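Local coordinates for protein nucleoside-diphosphate-sugar epimerase (Pseudomonas aeruginosa, PDB 2X4G) that probably binds a nicotinamide dinucleotide on a Rossmann fold and acts as a sugar-nucleotide epimerase or related dehydrogenase, its exact reaction being unsettled, at residues A[41-46]-A[61-66]; A[79-84]-A[116-121]; A[101-106]-A[159-164]; A[28-33]-A[51-56]. One frame throughout, in Å; residues are numbered along the deposited sequence.

Contact 1: A[41-46]-A[61-66]; sequences VLIHRP and RVAEML
Val-41 and Arg-61 pack closely at the buried end of this contact, the arginine chain running extended beside the valine. Val-41 CG1 touches Arg-61 CD at 3.5 Å, while Val-41 CG2 lies 4.2 Å above the centre of the guanidinium of Arg-61, so both methyls touch the same side chain. The far end of that arginine is held from elsewhere: NH1 forms a salt bridge with Glu-59, and NH2 donates to the carbonyls of Ala-74 and Arg-76. On the same face of the sheet Ile-43 CG2 meets Ala-63 CB at 3.9 Å.

Between the side chains runs regular parallel pairing. Arg-61 N donates to Leu-42 O with an almost straight N-H...O angle of 173°, His-44 N to Arg-61 O, and Ala-63 N to His-44 O. These strands, 39-44 and 59-62, are the second and third of the Rossmann sheet; in this family the C-terminal end of the second usually lies near the adenosine part of the cofactor.

Beyond His-44 the chains leave the sheet and the contact turns to exposed side chains at the solvent side. The imidazole, turned to the opposite face from Ile-43, has its CE1 3.7 Å from Val-62 CG2, and its ND1 donates to Arg-45 O from above the carbonyl plane. Pro-46 meets exposed Val-62 and Glu-64 at about right angles, its CD 3.5 Å from Glu-64 CG. The Arg-45 chain bends at chi3 (84°), where NE turns off. Met-65 CG lies over one face of the Arg-45 guanidinium, toward the rim, and Met-65 CE meets Arg-45 NH2 at 3.4 Å.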
loop_
_atom_site.group_PDB
_atom_site.type_symbol
_atom_site.label_atom_id
_atom_site.label_comp_id
_atom_site.label_asym_id
_atom_site.label_seq_id
_atom_site.Cartn_x
_atom_site.Cartn_y
_atom_site.Cartn_z
ATOM N N VAL A 41 14.499 -8.374 -35.791
ATOM C CA VAL A 41 14.279 -6.948 -35.635
ATOM C C VAL A 41 13.868 -6.673 -34.184
ATOM O O VAL A 41 13.078 -7.419 -33.609
ATOM C CB VAL A 41 13.210 -6.423 -36.624
ATOM C CG1 VAL A 41 12.866 -4.968 -36.330
ATOM C CG2 VAL A 41 13.695 -6.593 -38.071
ATOM N N LEU A 42 14.430 -5.621 -33.600
ATOM C CA LEU A 42 14.082 -5.182 -32.255
ATOM C C LEU A 42 13.471 -3.784 -32.326
ATOM O O LEU A 42 14.141 -2.818 -32.716
ATOM C CB LEU A 42 15.322 -5.133 -31.359
ATOM C CG LEU A 42 16.128 -6.410 -31.233
ATOM C CD1 LEU A 42 17.287 -6.215 -30.267
ATOM C CD2 LEU A 42 15.211 -7.547 -30.802
ATOM N N ILE A 43 12.192 -3.684 -31.974
ATOM C CA ILE A 43 11.518 -2.400 -31.913
ATOM C C ILE A 43 11.623 -1.910 -30.474
ATOM O O ILE A 43 11.098 -2.541 -29.579
ATOM C CB ILE A 43 10.048 -2.515 -32.356
ATOM C CG1 ILE A 43 9.955 -3.031 -33.805
ATOM C CG2 ILE A 43 9.343 -1.158 -32.262
ATOM C CD1 ILE A 43 8.558 -3.454 -34.207
ATOM N N HIS A 44 12.316 -0.794 -30.262
ATOM C CA HIS A 44 12.557 -0.273 -28.918
ATOM C C HIS A 44 12.272 1.200 -28.766
ATOM O O HIS A 44 12.313 1.969 -29.735
ATOM C CB HIS A 44 14.010 -0.478 -28.547
ATOM C CG HIS A 44 14.967 0.307 -29.383
ATOM N ND1 HIS A 44 15.444 1.544 -29.006
ATOM C CD2 HIS A 44 15.566 0.016 -30.558
ATOM C CE1 HIS A 44 16.280 1.993 -29.923
ATOM N NE2 HIS A 44 16.376 1.080 -30.873
ATOM N N ARG A 45 12.017 1.619 -27.536
ATOM C CA ARG A 45 11.836 3.045 -27.302
ATOM C C ARG A 45 13.214 3.720 -27.213
ATOM O O ARG A 45 14.217 3.068 -26.924
ATOM C CB ARG A 45 10.917 3.293 -26.112
ATOM C CG ARG A 45 11.422 2.909 -24.774
ATOM C CD ARG A 45 10.252 2.963 -23.772
ATOM N NE ARG A 45 9.478 1.720 -23.787
ATOM C CZ ARG A 45 8.376 1.484 -23.063
ATOM N NH1 ARG A 45 7.870 2.428 -22.259
ATOM N NH2 ARG A 45 7.766 0.292 -23.149
ATOM N N PRO A 46 13.283 5.010 -27.526
ATOM C CA PRO A 46 14.595 5.623 -27.644
ATOM C C PRO A 46 15.382 5.622 -26.339
ATOM O O PRO A 46 16.602 5.535 -26.359
ATOM C CB PRO A 46 14.271 7.053 -28.096
ATOM C CG PRO A 46 12.877 7.268 -27.718
ATOM C CD PRO A 46 12.206 5.960 -27.825
ATOM N N ARG A 61 14.942 -0.733 -34.695
ATOM C CA ARG A 61 14.039 0.298 -35.181
ATOM C C ARG A 61 13.482 1.056 -33.996
ATOM O O ARG A 61 12.970 0.442 -33.065
ATOM C CB ARG A 61 12.932 -0.357 -35.989
ATOM C CG ARG A 61 13.480 -1.218 -37.128
ATOM C CD ARG A 61 12.379 -1.901 -37.911
ATOM N NE ARG A 61 12.905 -2.496 -39.133
ATOM C CZ ARG A 61 12.174 -3.145 -40.026
ATOM N NH1 ARG A 61 12.758 -3.639 -41.102
ATOM N NH2 ARG A 61 10.864 -3.296 -39.852
ATOM N N VAL A 62 13.623 2.381 -34.007
ATOM C CA VAL A 62 13.204 3.198 -32.867
ATOM C C VAL A 62 11.722 3.532 -32.989
ATOM O O VAL A 62 11.239 3.847 -34.066
ATOM C CB VAL A 62 14.022 4.495 -32.732
ATOM C CG1 VAL A 62 13.673 5.200 -31.427
ATOM C CG2 VAL A 62 15.488 4.197 -32.750
ATOM N N ALA A 63 11.000 3.433 -31.884
ATOM C CA ALA A 63 9.597 3.783 -31.877
ATOM C C ALA A 63 9.119 3.965 -30.452
ATOM O O ALA A 63 9.229 3.048 -29.639
ATOM C CB ALA A 63 8.785 2.711 -32.563
ATOM N N GLU A 64 8.605 5.149 -30.137
ATOM C CA GLU A 64 7.863 5.336 -28.887
ATOM C C GLU A 64 6.495 4.679 -29.070
ATOM O O GLU A 64 5.906 4.719 -30.143
ATOM C CB GLU A 64 7.732 6.824 -28.519
ATOM C CG GLU A 64 9.040 7.458 -28.022
ATOM C CD GLU A 64 9.134 8.965 -28.298
ATOM O OE1 GLU A 64 9.986 9.377 -29.130
ATOM O OE2 GLU A 64 8.353 9.740 -27.693
ATOM N N MET A 65 5.991 4.063 -28.018
ATOM C CA MET A 65 4.825 3.204 -28.150
ATOM C C MET A 65 3.500 3.939 -28.226
ATOM O O MET A 65 2.446 3.299 -28.185
ATOM C CB MET A 65 4.786 2.240 -26.981
ATOM C CG MET A 65 6.011 1.347 -26.921
ATOM S SD MET A 65 5.485 -0.334 -26.559
ATOM C CE MET A 65 4.818 -0.175 -24.873
ATOM N N LEU A 66 3.550 5.269 -28.314
ATOM C CA LEU A 66 2.349 6.083 -28.472
ATOM C C LEU A 66 2.488 6.967 -29.706
ATOM O O LEU A 66 1.904 8.044 -29.764
ATOM C CB LEU A 66 2.113 6.936 -27.215
ATOM C CG LEU A 66 1.980 6.156 -25.896
ATOM C CD1 LEU A 66 1.830 7.099 -24.699
ATOM C CD2 LEU A 66 0.815 5.148 -25.947
#

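Contact 2: A[79-84]-A[116-121]; sequences DGVIFS and ARVPRI
Pro-119 lies over one face of the Asp-79 carbonyl group, while Arg-120 approaches the same carbonyl nearer its plane. The proline CG is 3.7 Å from Asp-79 O, with CD alongside it at a similar height over the peptide unit. At the oxygen end Arg-120 CB comes to 3.3 Å from Asp-79 O. A second flat group in the contact is the Arg-120 carbonyl, which accepts the N-H of Val-81 at 3.0 Å (N to O). This bond is somewhat bent, 139° at the hydrogen, and Gly-80 CA adds a C-H...O contact to the same oxygen.

Here the loop that leaves helix 98-116 joins the parallel sheet. Arg-117, with positive phi, ends that helix in a Schellman motif, and three residues later the chain lines up with strand 80-83 to begin strand 121-124, the fifth of the Rossmann domain. Only one beta bridge, Val-81 with Ile-121, falls within these segments, and Val-81 also bonds onward to Leu-122.

The two bridged side chains lie side by side and point the same way. Val-81 CG1, set between its backbone N and carbonyl carbon (chi1 65°), reaches Ile-121 CG1 at 3.8 Å and Val-118 CG1 at 4.1 Å. Phe-109 of helix 98-116 touches both Val-81 and Ile-121 on this face. The arginine chain instead leads away: Arg-120 NE and NH2 donate to Leu-230 O and Gly-233 O, while Asp-79 OD2 accepts from Lys-15 N.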
loop_
_atom_site.group_PDB
_atom_site.type_symbol
_atom_site.label_atom_id
_atom_site.label_comp_id
_atom_site.label_asym_id
_atom_site.label_seq_id
_atom_site.Cartn_x
_atom_site.Cartn_y
_atom_site.Cartn_z
ATOM N N ASP A 79 7.748 -10.640 -41.175
ATOM C CA ASP A 79 6.916 -11.840 -41.224
ATOM C C ASP A 79 6.216 -12.126 -39.882
ATOM O O ASP A 79 5.365 -12.988 -39.810
ATOM C CB ASP A 79 7.737 -13.044 -41.644
ATOM C CG ASP A 79 8.323 -12.898 -43.026
ATOM O OD1 ASP A 79 7.676 -13.371 -43.975
ATOM O OD2 ASP A 79 9.422 -12.321 -43.164
ATOM N N GLY A 80 6.567 -11.415 -38.820
ATOM C CA GLY A 80 5.854 -11.557 -37.536
ATOM C C GLY A 80 6.394 -10.659 -36.423
ATOM O O GLY A 80 7.458 -10.065 -36.570
ATOM N N VAL A 81 5.666 -10.569 -35.307
ATOM C CA VAL A 81 6.059 -9.712 -34.186
ATOM C C VAL A 81 5.626 -10.262 -32.819
ATOM O O VAL A 81 4.475 -10.647 -32.617
ATOM C CB VAL A 81 5.497 -8.283 -34.379
ATOM C CG1 VAL A 81 3.964 -8.274 -34.336
ATOM C CG2 VAL A 81 6.096 -7.327 -33.346
ATOM N N ILE A 82 6.550 -10.286 -31.878
ATOM C CA ILE A 82 6.222 -10.627 -30.502
ATOM C C ILE A 82 6.081 -9.351 -29.675
ATOM O O ILE A 82 6.942 -8.488 -29.731
ATOM C CB ILE A 82 7.305 -11.522 -29.871
ATOM C CG1 ILE A 82 7.367 -12.858 -30.614
ATOM C CG2 ILE A 82 7.010 -11.760 -28.398
ATOM C CD1 ILE A 82 8.515 -13.756 -30.206
ATOM N N PHE A 83 5.000 -9.245 -28.909
ATOM C CA PHE A 83 4.772 -8.106 -28.017
ATOM C C PHE A 83 4.911 -8.503 -26.541
ATOM O O PHE A 83 4.057 -9.209 -26.017
ATOM C CB PHE A 83 3.381 -7.515 -28.270
ATOM C CG PHE A 83 3.097 -6.286 -27.474
ATOM C CD1 PHE A 83 3.352 -5.039 -27.995
ATOM C CD2 PHE A 83 2.572 -6.375 -26.193
ATOM C CE1 PHE A 83 3.090 -3.891 -27.255
ATOM C CE2 PHE A 83 2.295 -5.238 -25.441
ATOM C CZ PHE A 83 2.564 -3.994 -25.972
ATOM N N SER A 84 5.977 -8.027 -25.886
ATOM C CA SER A 84 6.210 -8.243 -24.437
ATOM C C SER A 84 5.705 -7.116 -23.535
ATOM O O SER A 84 6.315 -6.050 -23.458
ATOM C CB SER A 84 7.695 -8.450 -24.174
ATOM O OG SER A 84 8.121 -9.644 -24.805
ATOM N N ALA A 116 0.540 -1.615 -40.979
ATOM C CA ALA A 116 1.795 -2.189 -41.498
ATOM C C ALA A 116 1.551 -3.512 -42.218
ATOM O O ALA A 116 2.424 -3.998 -42.941
ATOM C CB ALA A 116 2.789 -2.395 -40.378
ATOM N N ARG A 117 0.361 -4.078 -42.004
ATOM C CA ARG A 117 -0.071 -5.346 -42.601
ATOM C C ARG A 117 0.786 -6.514 -42.128
ATOM O O ARG A 117 1.115 -7.387 -42.903
ATOM C CB ARG A 117 -0.151 -5.252 -44.143
ATOM C CG ARG A 117 -1.579 -5.277 -44.668
ATOM C CD ARG A 117 -1.705 -4.821 -46.153
ATOM N NE ARG A 117 -2.831 -5.490 -46.841
ATOM C CZ ARG A 117 -3.308 -5.183 -48.059
ATOM N NH1 ARG A 117 -2.776 -4.190 -48.773
ATOM N NH2 ARG A 117 -4.334 -5.873 -48.572
ATOM N N VAL A 118 1.123 -6.531 -40.840
ATOM C CA VAL A 118 1.898 -7.647 -40.258
ATOM C C VAL A 118 1.046 -8.911 -40.315
ATOM O O VAL A 118 -0.106 -8.882 -39.884
ATOM C CB VAL A 118 2.268 -7.425 -38.781
ATOM C CG1 VAL A 118 3.113 -8.588 -38.292
ATOM C CG2 VAL A 118 3.002 -6.106 -38.571
ATOM N N PRO A 119 1.613 -10.024 -40.830
ATOM C CA PRO A 119 0.801 -11.221 -41.048
ATOM C C PRO A 119 0.567 -12.068 -39.815
ATOM O O PRO A 119 -0.339 -12.883 -39.823
ATOM C CB PRO A 119 1.610 -12.031 -42.075
ATOM C CG PRO A 119 2.972 -11.427 -42.123
ATOM C CD PRO A 119 3.027 -10.259 -41.176
ATOM N N ARG A 120 1.353 -11.853 -38.766
ATOM C CA ARG A 120 1.505 -12.815 -37.682
ATOM C C ARG A 120 1.882 -12.053 -36.397
ATOM O O ARG A 120 2.938 -11.432 -36.340
ATOM C CB ARG A 120 2.625 -13.749 -38.128
ATOM C CG ARG A 120 2.578 -15.166 -37.666
ATOM C CD ARG A 120 1.429 -16.016 -38.207
ATOM N NE ARG A 120 1.252 -17.111 -37.258
ATOM C CZ ARG A 120 0.195 -17.901 -37.162
ATOM N NH1 ARG A 120 -0.827 -17.782 -38.003
ATOM N NH2 ARG A 120 0.188 -18.841 -36.218
ATOM N N ILE A 121 1.002 -12.043 -35.396
ATOM C CA ILE A 121 1.213 -11.259 -34.166
ATOM C C ILE A 121 0.994 -12.138 -32.934
ATOM O O ILE A 121 -0.049 -12.767 -32.795
ATOM C CB ILE A 121 0.214 -10.049 -34.068
ATOM C CG1 ILE A 121 0.356 -9.085 -35.249
ATOM C CG2 ILE A 121 0.419 -9.260 -32.798
ATOM C CD1 ILE A 121 -0.990 -8.541 -35.761
#

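Contact 3: A[101-106]-A[159-164]; sequences SALGQT and KWALDE
Leu-162 reaches across from helix 154-171 to meet Ala-102, Leu-103 and Thr-106 of helix 98-116. Its CB points alongside the partner helix rather than straight at it, and CG, anti to the carbonyl carbon (chi1 -67°), turns the branch inward; neither atom comes within 4.2 Å of the other segment. The two methyls make the contact. CD1 touches Ala-102 CB at 4.1 Å. CD2 has more neighbours: Thr-106 CG2 at 3.8 Å, the Thr-106 hydroxyl oxygen OG1, the carbonyl oxygen of Ala-102, and Leu-103 CD2 at 4.1 Å. Leu-103 runs past Leu-162 in the opposite direction, and its CD2 also rests on Ala-161 CB at 4.2 Å.

The two helices are adjacent on one side of the Rossmann sheet and run in nearly the same direction, their segment axes 29° apart and 9.9 Å at closest approach. By sequence, helix 154-171 carries the Tyr-X-X-X-Lys signature of short-chain dehydrogenases, with Lys-159 at the lysine position; that side chain makes no contact with 101-106, and it touches Ser-126 instead.

The polar end of Thr-106 is satisfied by a hydrogen bond between OG1 and Gln-165 OE1, further along the opposing helix. Within the two segments the join is van der Waals packing, mostly of methyls, and the one directional tie between the helices noted here is the Thr-106 to Gln-165 bond just outside them.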
loop_
_atom_site.group_PDB
_atom_site.type_symbol
_atom_site.label_atom_id
_atom_site.label_comp_id
_atom_site.label_asym_id
_atom_site.label_seq_id
_atom_site.Cartn_x
_atom_site.Cartn_y
_atom_site.Cartn_z
ATOM N N SER A 101 -4.634 2.484 -18.694
ATOM C CA SER A 101 -3.328 2.820 -19.269
ATOM C C SER A 101 -2.569 1.594 -19.744
ATOM O O SER A 101 -1.608 1.732 -20.499
ATOM C CB SER A 101 -2.469 3.556 -18.245
ATOM O OG SER A 101 -2.257 2.739 -17.113
ATOM N N ALA A 102 -2.968 0.411 -19.277
ATOM C CA ALA A 102 -2.479 -0.849 -19.838
ATOM C C ALA A 102 -3.028 -0.967 -21.259
ATOM O O ALA A 102 -2.275 -1.190 -22.222
ATOM C CB ALA A 102 -2.921 -2.031 -18.982
ATOM N N LEU A 103 -4.341 -0.769 -21.376
ATOM C CA LEU A 103 -5.016 -0.751 -22.665
ATOM C C LEU A 103 -4.521 0.384 -23.546
ATOM O O LEU A 103 -4.483 0.243 -24.763
ATOM C CB LEU A 103 -6.528 -0.643 -22.479
ATOM C CG LEU A 103 -7.212 -1.827 -21.790
ATOM C CD1 LEU A 103 -8.695 -1.538 -21.657
ATOM C CD2 LEU A 103 -6.984 -3.135 -22.552
ATOM N N GLY A 104 -4.128 1.495 -22.931
ATOM C CA GLY A 104 -3.629 2.649 -23.664
ATOM C C GLY A 104 -2.298 2.428 -24.365
ATOM O O GLY A 104 -1.999 3.086 -25.367
ATOM N N GLN A 105 -1.489 1.524 -23.834
ATOM C CA GLN A 105 -0.218 1.185 -24.460
ATOM C C GLN A 105 -0.436 0.213 -25.608
ATOM O O GLN A 105 0.177 0.373 -26.673
ATOM C CB GLN A 105 0.756 0.569 -23.446
ATOM C CG GLN A 105 1.347 1.576 -22.419
ATOM C CD GLN A 105 2.294 0.914 -21.380
ATOM O OE1 GLN A 105 2.977 -0.097 -21.669
ATOM N NE2 GLN A 105 2.336 1.496 -20.172
ATOM N N THR A 106 -1.288 -0.793 -25.412
ATOM C CA THR A 106 -1.461 -1.813 -26.440
ATOM C C THR A 106 -2.273 -1.323 -27.620
ATOM O O THR A 106 -2.054 -1.757 -28.746
ATOM C CB THR A 106 -2.152 -3.082 -25.919
ATOM O OG1 THR A 106 -3.341 -2.713 -25.216
ATOM C CG2 THR A 106 -1.227 -3.890 -25.011
ATOM N N LYS A 159 -5.132 -7.844 -16.235
ATOM C CA LYS A 159 -4.732 -9.023 -17.000
ATOM C C LYS A 159 -5.889 -9.653 -17.775
ATOM O O LYS A 159 -5.689 -10.172 -18.862
ATOM C CB LYS A 159 -4.020 -10.044 -16.093
ATOM C CG LYS A 159 -2.472 -9.964 -16.161
ATOM C CD LYS A 159 -1.893 -8.544 -15.988
ATOM C CE LYS A 159 -0.425 -8.460 -16.421
ATOM N NZ LYS A 159 -0.213 -9.013 -17.808
ATOM N N TRP A 160 -7.095 -9.591 -17.239
ATOM C CA TRP A 160 -8.273 -10.068 -17.966
ATOM C C TRP A 160 -8.559 -9.186 -19.167
ATOM O O TRP A 160 -8.910 -9.680 -20.223
ATOM C CB TRP A 160 -9.509 -10.099 -17.057
ATOM C CG TRP A 160 -10.798 -10.234 -17.802
ATOM C CD1 TRP A 160 -11.388 -11.386 -18.198
ATOM C CD2 TRP A 160 -11.652 -9.171 -18.242
ATOM N NE1 TRP A 160 -12.557 -11.117 -18.863
ATOM C CE2 TRP A 160 -12.742 -9.763 -18.907
ATOM C CE3 TRP A 160 -11.599 -7.776 -18.140
ATOM C CZ2 TRP A 160 -13.786 -9.009 -19.461
ATOM C CZ3 TRP A 160 -12.627 -7.025 -18.701
ATOM C CH2 TRP A 160 -13.708 -7.643 -19.347
ATOM N N ALA A 161 -8.434 -7.877 -18.992
ATOM C CA ALA A 161 -8.724 -6.930 -20.076
ATOM C C ALA A 161 -7.790 -7.121 -21.277
ATOM O O ALA A 161 -8.241 -7.270 -22.405
ATOM C CB ALA A 161 -8.637 -5.506 -19.567
ATOM N N LEU A 162 -6.486 -7.117 -21.019
ATOM C CA LEU A 162 -5.490 -7.304 -22.072
ATOM C C LEU A 162 -5.723 -8.615 -22.821
ATOM O O LEU A 162 -5.533 -8.697 -24.042
ATOM C CB LEU A 162 -4.088 -7.267 -21.471
ATOM C CG LEU A 162 -3.635 -5.906 -20.889
ATOM C CD1 LEU A 162 -2.413 -6.003 -19.937
ATOM C CD2 LEU A 162 -3.367 -4.901 -22.031
ATOM N N ASP A 163 -6.153 -9.639 -22.093
ATOM C CA ASP A 163 -6.519 -10.902 -22.727
ATOM C C ASP A 163 -7.746 -10.743 -23.640
ATOM O O ASP A 163 -7.712 -11.146 -24.801
ATOM C CB ASP A 163 -6.778 -11.980 -21.679
ATOM C CG ASP A 163 -6.785 -13.374 -22.277
ATOM O OD1 ASP A 163 -7.887 -13.904 -22.562
ATOM O OD2 ASP A 163 -5.684 -13.938 -22.467
ATOM N N GLU A 164 -8.818 -10.162 -23.109
ATOM C CA GLU A 164 -10.004 -9.842 -23.903
ATOM C C GLU A 164 -9.709 -9.003 -25.123
ATOM O O GLU A 164 -10.284 -9.232 -26.181
ATOM C CB GLU A 164 -11.041 -9.096 -23.064
ATOM C CG GLU A 164 -12.081 -10.009 -22.412
ATOM C CD GLU A 164 -13.091 -10.595 -23.398
ATOM O OE1 GLU A 164 -13.746 -11.598 -23.020
ATOM O OE2 GLU A 164 -13.230 -10.070 -24.532
#

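Contact 4: A[28-33]-A[51-56]; sequences HAARAI and QRLAYL
The helix following the glycine-rich loop of the Rossmann fold, 24-35, packs here against the short 3-10 turns of 51-56, part of the connection between the second and third strands. Ala-30 points at the turns, and the end of Arg-31 reaches over to them. Ala-30 CB touches Leu-56 CD1 at 3.8 Å and Leu-53 CD2 at 4.2 Å; Leu-40, on the strand beneath, touches both Ala-30 and Leu-56. Leu-56 CD1 also lies 3.9 Å from Arg-31 N.

Outside this apolar part Arg-31 and Tyr-55 cross at about a right angle. The arginine bends at chi3, bringing NE to 3.0 Å from Tyr-55 OH, a hydrogen bond whose oxygen lies 28° out of the guanidinium plane. A weak second bond runs from Arg-31 NH2 to the same oxygen at 3.2 Å, and the guanidinium and ring planes stand 50° apart. Within its own segment the phenol has Leu-56 CG over one face, toward the rim, and Arg-52 O at its edge, in plane.

Tyr-55 OH is also hydrogen-bonded to NE2 of His-27, so helix residues grip the hydroxyl from two side chains. The NE bond is bent (131° at the hydrogen) and the NH2 bond weak, yet because it accepts from a guanidinium, the oxygen would probably be polarised by the nearby positive charge.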
loop_
_atom_site.group_PDB
_atom_site.type_symbol
_atom_site.label_atom_id
_atom_site.label_comp_id
_atom_site.label_asym_id
_atom_site.label_seq_id
_atom_site.Cartn_x
_atom_site.Cartn_y
_atom_site.Cartn_z
ATOM N N HIS A 28 14.866 -13.290 -24.336
ATOM C CA HIS A 28 14.907 -14.726 -24.670
ATOM C C HIS A 28 14.061 -15.033 -25.927
ATOM O O HIS A 28 14.386 -15.946 -26.675
ATOM C CB HIS A 28 14.455 -15.581 -23.476
ATOM C CG HIS A 28 15.466 -15.679 -22.365
ATOM N ND1 HIS A 28 16.533 -16.556 -22.395
ATOM C CD2 HIS A 28 15.542 -15.043 -21.169
ATOM C CE1 HIS A 28 17.234 -16.432 -21.281
ATOM N NE2 HIS A 28 16.652 -15.522 -20.518
ATOM N N ALA A 29 13.004 -14.280 -26.208
ATOM C CA ALA A 29 12.348 -14.437 -27.517
ATOM C C ALA A 29 13.353 -14.047 -28.599
ATOM O O ALA A 29 13.555 -14.784 -29.550
ATOM C CB ALA A 29 11.108 -13.606 -27.624
ATOM N N ALA A 30 14.003 -12.898 -28.423
ATOM C CA ALA A 30 14.966 -12.394 -29.389
ATOM C C ALA A 30 16.028 -13.454 -29.697
ATOM O O ALA A 30 16.262 -13.804 -30.861
ATOM C CB ALA A 30 15.604 -11.127 -28.880
ATOM N N ARG A 31 16.641 -13.981 -28.648
ATOM C CA ARG A 31 17.597 -15.073 -28.771
ATOM C C ARG A 31 17.092 -16.298 -29.530
ATOM O O ARG A 31 17.828 -16.932 -30.261
ATOM C CB ARG A 31 17.966 -15.554 -27.386
ATOM C CG ARG A 31 18.817 -14.627 -26.607
ATOM C CD ARG A 31 19.032 -15.214 -25.230
ATOM N NE ARG A 31 20.334 -14.803 -24.794
ATOM C CZ ARG A 31 21.392 -15.585 -24.645
ATOM N NH1 ARG A 31 21.321 -16.880 -24.799
ATOM N NH2 ARG A 31 22.536 -15.031 -24.289
ATOM N N ALA A 32 15.848 -16.667 -29.282
ATOM C CA ALA A 32 15.258 -17.824 -29.918
ATOM C C ALA A 32 15.118 -17.589 -31.409
ATOM O O ALA A 32 15.293 -18.518 -32.194
ATOM C CB ALA A 32 13.896 -18.143 -29.286
ATOM N N ILE A 33 14.800 -16.351 -31.786
ATOM C CA ILE A 33 14.692 -15.941 -33.184
ATOM C C ILE A 33 16.057 -15.993 -33.828
ATOM O O ILE A 33 16.191 -16.417 -34.945
ATOM C CB ILE A 33 14.143 -14.510 -33.315
ATOM C CG1 ILE A 33 12.675 -14.424 -32.846
ATOM C CG2 ILE A 33 14.230 -14.024 -34.734
ATOM C CD1 ILE A 33 12.191 -12.985 -32.533
ATOM N N GLN A 51 21.329 -1.743 -26.766
ATOM C CA GLN A 51 22.712 -2.160 -27.037
ATOM C C GLN A 51 23.173 -3.371 -26.201
ATOM O O GLN A 51 24.208 -3.950 -26.506
ATOM C CB GLN A 51 23.704 -0.996 -26.866
ATOM C CG GLN A 51 23.663 -0.294 -25.492
ATOM C CD GLN A 51 22.882 1.057 -25.502
ATOM O OE1 GLN A 51 21.672 1.097 -25.774
ATOM N NE2 GLN A 51 23.586 2.158 -25.187
ATOM N N ARG A 52 22.418 -3.755 -25.167
ATOM C CA ARG A 52 22.668 -5.036 -24.493
ATOM C C ARG A 52 22.415 -6.240 -25.398
ATOM O O ARG A 52 22.794 -7.343 -25.050
ATOM C CB ARG A 52 21.797 -5.210 -23.241
ATOM C CG ARG A 52 21.997 -4.156 -22.180
ATOM C CD ARG A 52 21.825 -4.664 -20.726
ATOM N NE ARG A 52 20.802 -5.690 -20.614
ATOM C CZ ARG A 52 19.500 -5.480 -20.779
ATOM N NH1 ARG A 52 19.031 -4.263 -21.058
ATOM N NH2 ARG A 52 18.654 -6.499 -20.658
ATOM N N LEU A 53 21.737 -6.032 -26.523
ATOM C CA LEU A 53 21.403 -7.103 -27.452
ATOM C C LEU A 53 22.194 -7.010 -28.762
ATOM O O LEU A 53 21.959 -7.783 -29.709
ATOM C CB LEU A 53 19.892 -7.113 -27.725
ATOM C CG LEU A 53 19.066 -7.794 -26.633
ATOM C CD1 LEU A 53 19.112 -6.985 -25.367
ATOM C CD2 LEU A 53 17.638 -7.975 -27.070
ATOM N N ALA A 54 23.154 -6.095 -28.815
ATOM C CA ALA A 54 23.971 -5.932 -30.021
ATOM C C ALA A 54 24.640 -7.247 -30.465
ATOM O O ALA A 54 24.760 -7.503 -31.653
ATOM C CB ALA A 54 25.023 -4.828 -29.818
ATOM N N TYR A 55 25.044 -8.081 -29.513
ATOM C CA TYR A 55 25.650 -9.384 -29.812
ATOM C C TYR A 55 24.780 -10.265 -30.731
ATOM O O TYR A 55 25.317 -11.084 -31.480
ATOM C CB TYR A 55 26.023 -10.127 -28.520
ATOM C CG TYR A 55 24.847 -10.706 -27.745
ATOM C CD1 TYR A 55 24.035 -9.897 -26.947
ATOM C CD2 TYR A 55 24.552 -12.065 -27.796
ATOM C CE1 TYR A 55 22.975 -10.413 -26.245
ATOM C CE2 TYR A 55 23.468 -12.590 -27.094
ATOM C CZ TYR A 55 22.684 -11.753 -26.320
ATOM O OH TYR A 55 21.614 -12.255 -25.618
ATOM N N LEU A 56 23.460 -10.078 -30.705
ATOM C CA LEU A 56 22.564 -10.808 -31.618
ATOM C C LEU A 56 22.625 -10.282 -33.057
ATOM O O LEU A 56 22.006 -10.861 -33.962
ATOM C CB LEU A 56 21.107 -10.781 -31.118
ATOM C CG LEU A 56 20.810 -11.376 -29.725
ATOM C CD1 LEU A 56 19.351 -11.202 -29.367
ATOM C CD2 LEU A 56 21.192 -12.832 -29.665
#

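All four contacts lie in one Rossmann domain. Contacts 1 and 2 lie on its parallel sheet with centres 14 Å apart, on either side of strand 15-19, which pairs with both 39-44 and 80-83. Contact 4 covers one side of that sheet: Leu-42 CD1 meets Leu-53 CD2 at 3.7 Å, and Ile-82 CD1 reaches Ala-29 CB at 3.7 Å. Contact 3 lies on the other side of the sheet, touching contact 2 through Phe-83 CE2 and Thr-106 CG2 (3.8 Å) and contact 1 through Leu-66 CD2 and Gly-104 O (3.5 Å). Contacts 3 and 4 are separate, their centres 26 Å apart. By family analogy, a dinucleotide would lie across the C-terminal strand ends.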